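Local coordinates for protein triacylglycerol lipase (Clostridium botulinum, PDB 5AH1) that hydrolyses ester bonds as a triacylglycerol lipase of the alpha/beta-hydrolase family and also attacks synthetic polyesters, at residues A[97-106]-A[430-440]. Residues are numbered along the deposited sequence; the frame is centred on the assembly and turned at random.
Sequences YKYWGGVVDL and VGTFGNVKDWY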
loop_
_atom_site.group_PDB
_atom_site.type_symbol
_atom_site.label_atom_id
_atom_site.label_comp_id
_atom_site.label_asym_id
_atom_site.label_seq_id
_atom_site.Cartn_x
_atom_site.Cartn_y
_atom_site.Cartn_z
ATOM N N TYR A 97 7.369 13.988 -9.078
ATOM C CA TYR A 97 6.863 12.719 -9.577
ATOM C C TYR A 97 5.941 12.139 -8.520
ATOM O O TYR A 97 6.365 11.943 -7.387
ATOM C CB TYR A 97 8.001 11.737 -9.852
ATOM C CG TYR A 97 7.550 10.545 -10.663
ATOM C CD1 TYR A 97 7.564 10.582 -12.047
ATOM C CD2 TYR A 97 7.088 9.389 -10.047
ATOM C CE1 TYR A 97 7.135 9.504 -12.791
ATOM C CE2 TYR A 97 6.650 8.315 -10.790
ATOM C CZ TYR A 97 6.685 8.373 -12.160
ATOM O OH TYR A 97 6.246 7.314 -12.919
ATOM N N LYS A 98 4.690 11.868 -8.886
ATOM C CA LYS A 98 3.674 11.457 -7.912
ATOM C C LYS A 98 3.563 9.944 -7.759
ATOM O O LYS A 98 3.587 9.209 -8.745
ATOM C CB LYS A 98 2.297 12.008 -8.321
ATOM C CG LYS A 98 2.223 13.521 -8.306
ATOM C CD LYS A 98 2.145 14.088 -6.884
ATOM C CE LYS A 98 2.193 15.621 -6.871
ATOM N NZ LYS A 98 3.543 16.128 -7.204
ATOM N N TYR A 99 3.403 9.480 -6.526
ATOM C CA TYR A 99 3.091 8.076 -6.310
ATOM C C TYR A 99 1.796 7.743 -7.064
ATOM O O TYR A 99 1.700 6.730 -7.763
ATOM C CB TYR A 99 2.928 7.761 -4.833
ATOM C CG TYR A 99 2.789 6.280 -4.553
ATOM C CD1 TYR A 99 1.547 5.657 -4.593
ATOM C CD2 TYR A 99 3.896 5.503 -4.254
ATOM C CE1 TYR A 99 1.412 4.302 -4.317
ATOM C CE2 TYR A 99 3.780 4.166 -3.993
ATOM C CZ TYR A 99 2.541 3.558 -4.031
ATOM O OH TYR A 99 2.457 2.214 -3.722
ATOM N N TRP A 100 0.807 8.619 -6.908
ATOM C CA TRP A 100 -0.494 8.417 -7.508
ATOM C C TRP A 100 -0.560 9.102 -8.865
ATOM O O TRP A 100 -0.996 10.249 -8.984
ATOM C CB TRP A 100 -1.588 8.918 -6.565
ATOM C CG TRP A 100 -1.687 8.060 -5.321
ATOM C CD1 TRP A 100 -1.117 8.315 -4.098
ATOM C CD2 TRP A 100 -2.363 6.799 -5.190
ATOM N NE1 TRP A 100 -1.416 7.296 -3.218
ATOM C CE2 TRP A 100 -2.178 6.354 -3.866
ATOM C CE3 TRP A 100 -3.118 6.015 -6.067
ATOM C CZ2 TRP A 100 -2.729 5.169 -3.401
ATOM C CZ3 TRP A 100 -3.681 4.850 -5.603
ATOM C CH2 TRP A 100 -3.475 4.427 -4.288
ATOM N N GLY A 101 -0.083 8.381 -9.876
ATOM C CA GLY A 101 -0.204 8.771 -11.268
ATOM C C GLY A 101 1.108 9.069 -11.963
ATOM O O GLY A 101 1.159 9.177 -13.182
ATOM N N GLY A 102 2.182 9.240 -11.198
ATOM C CA GLY A 102 3.470 9.530 -11.803
ATOM C C GLY A 102 3.563 10.934 -12.362
ATOM O O GLY A 102 3.565 11.912 -11.609
ATOM N N VAL A 103 3.643 11.032 -13.688
ATOM C CA VAL A 103 3.614 12.328 -14.366
ATOM C C VAL A 103 2.197 12.839 -14.573
ATOM O O VAL A 103 2.011 13.967 -15.039
ATOM C CB VAL A 103 4.333 12.284 -15.721
ATOM C CG1 VAL A 103 5.806 11.972 -15.519
ATOM C CG2 VAL A 103 3.676 11.288 -16.671
ATOM N N VAL A 104 1.206 12.010 -14.242
ATOM C CA VAL A 104 -0.188 12.444 -14.212
ATOM C C VAL A 104 -0.597 12.604 -12.754
ATOM O O VAL A 104 -0.446 11.693 -11.981
ATOM C CB VAL A 104 -1.116 11.431 -14.901
ATOM C CG1 VAL A 104 -2.582 11.863 -14.779
ATOM C CG2 VAL A 104 -0.713 11.241 -16.366
ATOM N N ASP A 105 -1.104 13.767 -12.372
ATOM C CA ASP A 105 -1.450 14.019 -10.976
ATOM C C ASP A 105 -2.891 13.562 -10.729
ATOM O O ASP A 105 -3.834 14.331 -10.944
ATOM C CB ASP A 105 -1.256 15.505 -10.660
ATOM C CG ASP A 105 -1.414 15.818 -9.181
ATOM O OD1 ASP A 105 -1.910 14.957 -8.427
ATOM O OD2 ASP A 105 -1.044 16.929 -8.759
ATOM N N LEU A 106 -3.062 12.305 -10.318
ATOM C CA LEU A 106 -4.406 11.739 -10.180
ATOM C C LEU A 106 -5.257 12.515 -9.181
ATOM O O LEU A 106 -6.450 12.725 -9.429
ATOM C CB LEU A 106 -4.334 10.267 -9.767
ATOM C CG LEU A 106 -3.809 9.277 -10.801
ATOM C CD1 LEU A 106 -3.621 7.917 -10.173
ATOM C CD2 LEU A 106 -4.755 9.182 -11.991
ATOM N N VAL A 430 -0.794 2.428 -10.634
ATOM C CA VAL A 430 -0.706 3.800 -10.128
ATOM C C VAL A 430 -0.004 4.726 -11.139
ATOM O O VAL A 430 0.452 5.821 -10.778
ATOM C CB VAL A 430 -0.045 3.883 -8.722
ATOM C CG1 VAL A 430 -0.902 3.177 -7.704
ATOM C CG2 VAL A 430 1.370 3.301 -8.709
ATOM N N GLY A 431 0.032 4.320 -12.408
ATOM C CA GLY A 431 0.468 5.218 -13.474
ATOM C C GLY A 431 1.930 5.131 -13.860
ATOM O O GLY A 431 2.400 5.896 -14.704
ATOM N N THR A 432 2.647 4.190 -13.255
ATOM C CA THR A 432 4.069 3.982 -13.492
ATOM C C THR A 432 4.273 2.548 -14.026
ATOM O O THR A 432 4.682 1.648 -13.285
ATOM C CB THR A 432 4.836 4.221 -12.177
ATOM O OG1 THR A 432 4.637 5.586 -11.771
ATOM C CG2 THR A 432 6.333 3.973 -12.330
ATOM N N PHE A 433 3.993 2.305 -15.310
ATOM C CA PHE A 433 3.639 3.307 -16.321
ATOM C C PHE A 433 2.345 2.887 -17.001
ATOM O O PHE A 433 2.254 1.803 -17.571
ATOM C CB PHE A 433 4.773 3.412 -17.341
ATOM C CG PHE A 433 6.082 3.826 -16.731
ATOM C CD1 PHE A 433 6.284 5.138 -16.320
ATOM C CD2 PHE A 433 7.099 2.908 -16.549
ATOM C CE1 PHE A 433 7.475 5.525 -15.744
ATOM C CE2 PHE A 433 8.296 3.292 -15.980
ATOM C CZ PHE A 433 8.478 4.606 -15.572
ATOM N N GLY A 434 1.343 3.756 -16.938
ATOM C CA GLY A 434 0.066 3.468 -17.561
ATOM C C GLY A 434 -0.860 4.658 -17.519
ATOM O O GLY A 434 -0.719 5.555 -16.681
ATOM N N ASN A 435 -1.805 4.655 -18.452
ATOM C CA ASN A 435 -2.844 5.662 -18.540
ATOM C C ASN A 435 -4.028 5.172 -17.727
ATOM O O ASN A 435 -4.769 4.296 -18.177
ATOM C CB ASN A 435 -3.210 5.841 -20.013
ATOM C CG ASN A 435 -4.292 6.877 -20.243
ATOM O OD1 ASN A 435 -4.775 7.524 -19.312
ATOM N ND2 ASN A 435 -4.668 7.050 -21.503
ATOM N N VAL A 436 -4.174 5.700 -16.511
ATOM C CA VAL A 436 -5.143 5.177 -15.544
ATOM C C VAL A 436 -6.130 6.212 -14.996
ATOM O O VAL A 436 -6.980 5.871 -14.171
ATOM C CB VAL A 436 -4.420 4.494 -14.354
ATOM C CG1 VAL A 436 -3.608 3.301 -14.842
ATOM C CG2 VAL A 436 -3.539 5.474 -13.572
ATOM N N LYS A 437 -6.058 7.460 -15.460
ATOM C CA LYS A 437 -6.834 8.515 -14.807
ATOM C C LYS A 437 -8.341 8.268 -14.928
ATOM O O LYS A 437 -9.093 8.469 -13.973
ATOM C CB LYS A 437 -6.436 9.908 -15.307
ATOM C CG LYS A 437 -6.749 10.183 -16.760
ATOM C CD LYS A 437 -6.150 11.515 -17.191
ATOM C CE LYS A 437 -6.430 11.804 -18.656
ATOM N NZ LYS A 437 -5.791 13.074 -19.114
ATOM N N ASP A 438 -8.789 7.804 -16.085
ATOM C CA ASP A 438 -10.219 7.546 -16.269
ATOM C C ASP A 438 -10.715 6.418 -15.369
ATOM O O ASP A 438 -11.825 6.465 -14.852
ATOM C CB ASP A 438 -10.520 7.251 -17.736
ATOM C CG ASP A 438 -10.332 8.472 -18.613
ATOM O OD1 ASP A 438 -10.904 9.528 -18.272
ATOM O OD2 ASP A 438 -9.599 8.381 -19.622
ATOM N N TRP A 439 -9.875 5.413 -15.158
ATOM C CA TRP A 439 -10.209 4.321 -14.255
ATOM C C TRP A 439 -10.475 4.865 -12.854
ATOM O O TRP A 439 -11.493 4.529 -12.221
ATOM C CB TRP A 439 -9.084 3.291 -14.250
ATOM C CG TRP A 439 -9.375 1.998 -13.502
ATOM C CD1 TRP A 439 -9.728 0.806 -14.050
ATOM C CD2 TRP A 439 -9.265 1.767 -12.083
ATOM N NE1 TRP A 439 -9.881 -0.146 -13.073
ATOM C CE2 TRP A 439 -9.603 0.417 -11.856
ATOM C CE3 TRP A 439 -8.923 2.567 -10.989
ATOM C CZ2 TRP A 439 -9.629 -0.143 -10.580
ATOM C CZ3 TRP A 439 -8.945 2.009 -9.726
ATOM C CH2 TRP A 439 -9.295 0.664 -9.529
ATOM N N TYR A 440 -9.576 5.719 -12.368
ATOM C CA TYR A 440 -9.749 6.294 -11.043
ATOM C C TYR A 440 -10.964 7.219 -10.944
ATOM O O TYR A 440 -11.664 7.213 -9.931
ATOM C CB TYR A 440 -8.477 7.012 -10.589
ATOM C CG TYR A 440 -7.426 6.049 -10.112
ATOM C CD1 TYR A 440 -6.511 5.491 -10.989
ATOM C CD2 TYR A 440 -7.387 5.657 -8.782
ATOM C CE1 TYR A 440 -5.570 4.586 -10.550
ATOM C CE2 TYR A 440 -6.442 4.756 -8.332
ATOM C CZ TYR A 440 -5.549 4.221 -9.226
ATOM O OH TYR A 440 -4.620 3.316 -8.766
HETATM O O HOH W 1 4.219 8.105 -14.866
HETATM O O HOH W 2 3.895 6.342 -9.252
HETATM O O HOH W 3 -0.528 7.968 -15.081
#
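L106 and Y440 meet where two parts of the alpha/beta-hydrolase fold come together: the loop that follows strand 80-83 and leads into helix 106-112, and the irregular chain that enters the C-terminal helix 437-448. The packing is tight and apolar on this side. CD1 of L106 sits over one face of the Y440 ring in a CH-pi contact, 4.0 Å from the ring centroid and 19° off the normal, while W439 CE3 lies over the opposite face, so the ring is held between the two. The other branch of the leucine, CD2, rests 3.6 Å from K437 CA, at the first turn of the helix; the extended lysine chain leads away from L106.

The W100 indole crosses Y440 at about a right angle and has the tyrosine OH at its edge, W100 CZ3 to Y440 OH 3.6 Å; that hydroxyl is hydrogen-bonded to I429 O. V430 CG1 lies 3.9 Å from W100 CZ3, placed beside the backbone N by a chi1 of -65°. Y99, hydrogen-bonded through its OH to H181 ND1, packs on S182 of the probable nucleophile elbow, which brings the packed side close to the likely active-site region.

A weak hydrogen bond from G101 N to V430 O, bent to 128° at the hydrogen, links this apolar patch to the part of the interface that holds water. There, water 3 donates to both G101 O and G434 O, and water 1 joins Y97 OH, V103 N and G431 O. Water 2 bridges T432 OG1 and Y99 O. The Y97 ring, with G102 CA over one face, presents its hydroxyl to T432, whose OG1 lies near the ring plane; the hydrogen bond between Y97 OH and T432 OG1 measures 2.6 Å.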